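Local coordinates for protein GNA33 (Neisseria gonorrhoeae FA 1090, PDB 2G5D) that probably cleaves the glycosidic bond between N-acetylmuramic acid and N-acetylglucosamine in peptidoglycan, as a lytic transglycosylase that leaves a 1,6-anhydro end, at residues A115-G120 / A382-Y387; G340-H345 / I370-T375. One frame throughout, in Å; residues are numbered along the deposited sequence.

How the contacts relate
Four neighbouring strands of the barrel run through the two contacts: 116-129 pairs with 384-391 in contact 1, 384-391 lies antiparallel to 339-342, and 339-342 pairs with 365-375 in contact 2. The seam between them is a probable hydrogen bond from A341 N to D386 O (2.7 Å), with I370 packing on V385 and Y387 beside it. Both pairings are parallel, but contact 1 is nearly straight and regular, partly buried, with a polar face built from R384, T119 and D386. Contact 2 is mostly buried, and backbone bonds plus apolar side chains such as I342, I370 and A372 hold it through a bulge. Along the chain it is nested inside the loop that contact 1 closes.

Contact 1 of 2, residues A115-G120 / A382-Y387; sequences AGTVTG and AVRVDY
G116 lies against V383, whose CG1 comes to 3.6 Å from G116 CA. One residue on, T117 N bonds to V383 O. T117 O takes two donors: V385 N at 3.0 Å, and R384 NH1 at 3.1 Å, the latter from well above the carbonyl plane. The R384 chain starts anti to its backbone N and bends at chi2 (66°), which brings its tip back to the neighbouring strand, where T117 CG2 covers one guanidinium face toward the rim. This is the parallel pairing of 116-120 with 384-387 in a barrel consistent with the double-psi barrel of 3D domains. On the other face V118 packs beside V385, its CG1 4.1 Å from Y387 CB, with V355 of strand 352-358 adding to the cover. T119 N then bonds to V385 O. T119 OG1 sits in the guanidinium plane and accepts from R384 NH1 (3.0 Å) and R384 NH2 (3.2 Å), while donating to D386 OD1 (2.7 Å) from above the carboxylate plane, so three bonds fix its hydroxyl. T119 O takes Y387 N at 2.7 Å, and G120 CA rests against Y387 O.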
loop_
_atom_site.group_PDB
_atom_site.type_symbol
_atom_site.label_atom_id
_atom_site.label_comp_id
_atom_site.label_asym_id
_atom_site.label_seq_id
_atom_site.Cartn_x
_atom_site.Cartn_y
_atom_site.Cartn_z
ATOM N N ALA A 115 20.730 9.894 1.892
ATOM C CA ALA A 115 20.557 8.446 1.873
ATOM C C ALA A 115 19.369 8.028 2.713
ATOM O O ALA A 115 19.213 8.487 3.858
ATOM C CB ALA A 115 21.833 7.746 2.353
ATOM N N GLY A 116 18.546 7.147 2.158
ATOM C CA GLY A 116 17.359 6.645 2.850
ATOM C C GLY A 116 17.096 5.186 2.550
ATOM O O GLY A 116 17.958 4.471 2.021
ATOM N N THR A 117 15.895 4.733 2.890
ATOM C CA THR A 117 15.593 3.308 2.842
ATOM C C THR A 117 14.544 2.980 1.783
ATOM O O THR A 117 13.502 3.623 1.699
ATOM C CB THR A 117 15.194 2.752 4.245
ATOM O OG1 THR A 117 16.296 2.916 5.156
ATOM C CG2 THR A 117 14.826 1.257 4.173
ATOM N N VAL A 118 14.880 2.002 0.949
ATOM C CA VAL A 118 13.969 1.422 -0.022
ATOM C C VAL A 118 13.660 -0.022 0.361
ATOM O O VAL A 118 14.560 -0.853 0.527
ATOM C CB VAL A 118 14.496 1.528 -1.485
ATOM C CG1 VAL A 118 13.437 1.006 -2.497
ATOM C CG2 VAL A 118 14.838 2.989 -1.819
ATOM N N THR A 119 12.369 -0.286 0.520
ATOM C CA THR A 119 11.849 -1.645 0.681
ATOM C C THR A 119 10.906 -1.950 -0.485
ATOM O O THR A 119 10.690 -1.101 -1.375
ATOM C CB THR A 119 11.136 -1.836 2.030
ATOM O OG1 THR A 119 10.216 -0.763 2.235
ATOM C CG2 THR A 119 12.138 -1.847 3.171
ATOM N N GLY A 120 10.350 -3.160 -0.490
ATOM C CA GLY A 120 9.497 -3.589 -1.596
ATOM C C GLY A 120 8.198 -4.237 -1.164
ATOM O O GLY A 120 8.144 -4.932 -0.154
ATOM N N ALA A 382 11.661 11.455 5.163
ATOM C CA ALA A 382 11.825 12.217 3.915
ATOM C C ALA A 382 12.291 11.359 2.710
ATOM O O ALA A 382 11.752 11.490 1.594
ATOM C CB ALA A 382 12.755 13.398 4.141
ATOM N N VAL A 383 13.300 10.519 2.951
ATOM C CA VAL A 383 13.827 9.579 1.963
ATOM C C VAL A 383 13.461 8.148 2.381
ATOM O O VAL A 383 14.199 7.480 3.109
ATOM C CB VAL A 383 15.381 9.716 1.739
ATOM C CG1 VAL A 383 15.812 8.930 0.511
ATOM C CG2 VAL A 383 15.829 11.198 1.618
ATOM N N ARG A 384 12.302 7.690 1.916
ATOM C CA ARG A 384 11.739 6.400 2.330
ATOM C C ARG A 384 10.709 5.924 1.299
ATOM O O ARG A 384 9.651 6.531 1.155
ATOM C CB ARG A 384 11.127 6.514 3.743
ATOM C CG ARG A 384 10.649 5.196 4.394
ATOM C CD ARG A 384 11.793 4.224 4.700
ATOM N NE ARG A 384 11.223 2.975 5.179
ATOM C CZ ARG A 384 10.947 1.933 4.405
ATOM N NH1 ARG A 384 11.247 1.955 3.102
ATOM N NH2 ARG A 384 10.398 0.858 4.946
ATOM N N VAL A 385 11.026 4.837 0.592
ATOM C CA VAL A 385 10.141 4.319 -0.474
ATOM C C VAL A 385 9.806 2.819 -0.364
ATOM O O VAL A 385 10.692 1.965 -0.282
ATOM C CB VAL A 385 10.720 4.612 -1.918
ATOM C CG1 VAL A 385 9.737 4.103 -3.025
ATOM C CG2 VAL A 385 11.007 6.119 -2.096
ATOM N N ASP A 386 8.512 2.497 -0.378
ATOM C CA ASP A 386 8.122 1.102 -0.539
ATOM C C ASP A 386 7.841 0.918 -2.028
ATOM O O ASP A 386 6.894 1.487 -2.590
ATOM C CB ASP A 386 6.902 0.749 0.309
ATOM C CG ASP A 386 6.923 -0.695 0.821
ATOM O OD1 ASP A 386 7.983 -1.356 0.826
ATOM O OD2 ASP A 386 5.852 -1.167 1.242
ATOM N N TYR A 387 8.693 0.139 -2.662
ATOM C CA TYR A 387 8.724 0.017 -4.099
ATOM C C TYR A 387 7.719 -1.056 -4.517
ATOM O O TYR A 387 7.830 -2.198 -4.081
ATOM C CB TYR A 387 10.166 -0.338 -4.515
ATOM C CG TYR A 387 10.384 -0.357 -5.994
ATOM C CD1 TYR A 387 10.800 0.778 -6.669
ATOM C CD2 TYR A 387 10.164 -1.511 -6.728
ATOM C CE1 TYR A 387 10.981 0.768 -8.057
ATOM C CE2 TYR A 387 10.344 -1.533 -8.110
ATOM C CZ TYR A 387 10.745 -0.394 -8.761
ATOM O OH TYR A 387 10.944 -0.427 -10.111
#

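Contact 2 of 2, residues G340-H345 / I370-T375; sequences GAIDRH and IMAQDT
G340 O is met by two successive backbone amides of the other strand: Q373 N at 3.2 Å, and D374 N at 3.3 Å in a bent, weak bond. That double approach marks a beta bulge. G340 pairs with A372, but A341 pairs with D374, so Q373 is the extra residue, and its psi of 6° shows the turn in its backbone. Before the bulge G340 N gives a sound bond to M371 O (2.9 Å), and after it I342 N bonds to D374 O (2.9 Å), with A341 CA also close to that oxygen. The short segments are 63° apart, the bulge turning the second across the first.

Apolar contacts fill the side carrying I370, A372 and I342. The I370 CD1 methyl rests against the backbone of G340, 3.7 Å from its N. I342 CG1 stands between its own backbone N and carbonyl carbon (chi1 45°), which sets it 3.6 Å from A372 CB. On the opposite side A341 CB packs beside D374 CB, while the D374 carboxylate makes no cross-strand bond: its OD2 accepts from A329 N and, weakly, from the neighbouring T375 N.

Past the strand, D343 OD1 accepts from H345 N in an Asx turn, and the R344 side chain crosses that of T375, R344 CG 3.6 Å from T375 CG2. With the cross-strand polar bonds all made by backbone atoms, the pairing itself spends no side-chain polar group, and the side chains add only apolar packing across it.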
loop_
_atom_site.group_PDB
_atom_site.type_symbol
_atom_site.label_atom_id
_atom_site.label_comp_id
_atom_site.label_asym_id
_atom_site.label_seq_id
_atom_site.Cartn_x
_atom_site.Cartn_y
_atom_site.Cartn_z
ATOM N N GLY A 340 5.168 3.627 -6.103
ATOM C CA GLY A 340 5.708 3.396 -4.778
ATOM C C GLY A 340 4.907 4.021 -3.672
ATOM O O GLY A 340 4.067 4.892 -3.925
ATOM N N ALA A 341 5.138 3.542 -2.448
ATOM C CA ALA A 341 4.587 4.163 -1.248
ATOM C C ALA A 341 5.596 5.098 -0.571
ATOM O O ALA A 341 6.794 4.787 -0.483
ATOM C CB ALA A 341 4.053 3.091 -0.236
ATOM N N ILE A 342 5.085 6.224 -0.070
ATOM C CA ILE A 342 5.900 7.300 0.500
ATOM C C ILE A 342 5.292 7.827 1.810
ATOM O O ILE A 342 4.217 7.406 2.213
ATOM C CB ILE A 342 6.086 8.488 -0.517
ATOM C CG1 ILE A 342 4.759 8.865 -1.204
ATOM C CG2 ILE A 342 7.101 8.132 -1.608
ATOM C CD1 ILE A 342 3.730 9.626 -0.295
ATOM N N ASP A 343 5.981 8.774 2.434
ATOM C CA ASP A 343 5.506 9.430 3.639
ATOM C C ASP A 343 4.995 10.798 3.203
ATOM O O ASP A 343 5.756 11.617 2.702
ATOM C CB ASP A 343 6.647 9.518 4.672
ATOM C CG ASP A 343 6.263 10.273 5.942
ATOM O OD1 ASP A 343 5.127 10.770 6.080
ATOM O OD2 ASP A 343 7.123 10.385 6.827
ATOM N N ARG A 344 3.706 11.029 3.409
ATOM C CA ARG A 344 3.038 12.263 2.978
ATOM C C ARG A 344 3.364 13.512 3.796
ATOM O O ARG A 344 2.975 14.619 3.423
ATOM C CB ARG A 344 1.536 12.060 2.964
ATOM C CG ARG A 344 1.038 11.246 1.799
ATOM C CD ARG A 344 -0.473 11.221 1.822
ATOM N NE ARG A 344 -0.991 12.482 1.297
ATOM C CZ ARG A 344 -2.277 12.741 1.098
ATOM N NH1 ARG A 344 -3.192 11.824 1.385
ATOM N NH2 ARG A 344 -2.642 13.920 0.599
ATOM N N HIS A 345 4.045 13.337 4.920
ATOM C CA HIS A 345 4.630 14.458 5.635
ATOM C C HIS A 345 5.633 15.155 4.753
ATOM O O HIS A 345 5.894 16.347 4.929
ATOM C CB HIS A 345 5.354 13.987 6.895
ATOM C CG HIS A 345 4.444 13.554 8.003
ATOM N ND1 HIS A 345 3.365 14.304 8.412
ATOM C CD2 HIS A 345 4.485 12.474 8.821
ATOM C CE1 HIS A 345 2.764 13.695 9.422
ATOM N NE2 HIS A 345 3.424 12.585 9.691
ATOM N N ILE A 370 9.481 6.540 -10.883
ATOM C CA ILE A 370 8.195 5.982 -10.415
ATOM C C ILE A 370 7.213 7.082 -10.038
ATOM O O ILE A 370 7.563 8.230 -10.062
ATOM C CB ILE A 370 8.413 4.992 -9.246
ATOM C CG1 ILE A 370 8.811 5.721 -7.958
ATOM C CG2 ILE A 370 9.476 3.915 -9.675
ATOM C CD1 ILE A 370 8.571 4.960 -6.681
ATOM N N MET A 371 5.974 6.708 -9.732
ATOM C CA MET A 371 4.971 7.624 -9.210
ATOM C C MET A 371 4.661 7.290 -7.756
ATOM O O MET A 371 4.445 6.134 -7.402
ATOM C CB MET A 371 3.708 7.597 -10.078
ATOM C CG MET A 371 3.988 7.820 -11.584
ATOM S SD MET A 371 4.582 9.480 -11.989
ATOM C CE MET A 371 6.007 8.994 -12.958
ATOM N N ALA A 372 4.674 8.327 -6.921
ATOM C CA ALA A 372 4.411 8.226 -5.492
ATOM C C ALA A 372 2.906 8.330 -5.262
ATOM O O ALA A 372 2.350 9.430 -5.080
ATOM C CB ALA A 372 5.143 9.324 -4.767
ATOM N N GLN A 373 2.243 7.183 -5.305
ATOM C CA GLN A 373 0.786 7.138 -5.388
ATOM C C GLN A 373 0.160 6.374 -4.220
ATOM O O GLN A 373 -1.060 6.153 -4.176
ATOM C CB GLN A 373 0.388 6.505 -6.710
ATOM C CG GLN A 373 0.722 7.336 -7.940
ATOM C CD GLN A 373 0.437 6.581 -9.223
ATOM O OE1 GLN A 373 0.311 5.365 -9.203
ATOM N NE2 GLN A 373 0.343 7.299 -10.344
ATOM N N ASP A 374 0.996 5.984 -3.260
ATOM C CA ASP A 374 0.552 5.183 -2.136
ATOM C C ASP A 374 1.310 5.563 -0.864
ATOM O O ASP A 374 2.340 6.251 -0.924
ATOM C CB ASP A 374 0.742 3.707 -2.475
ATOM C CG ASP A 374 -0.190 2.775 -1.675
ATOM O OD1 ASP A 374 0.079 1.564 -1.688
ATOM O OD2 ASP A 374 -1.172 3.236 -1.036
ATOM N N THR A 375 0.773 5.110 0.267
ATOM C CA THR A 375 1.310 5.309 1.608
ATOM C C THR A 375 1.255 3.982 2.375
ATOM O O THR A 375 0.488 3.093 2.019
ATOM C CB THR A 375 0.452 6.314 2.408
ATOM O OG1 THR A 375 -0.898 5.843 2.462
ATOM C CG2 THR A 375 0.456 7.680 1.787
#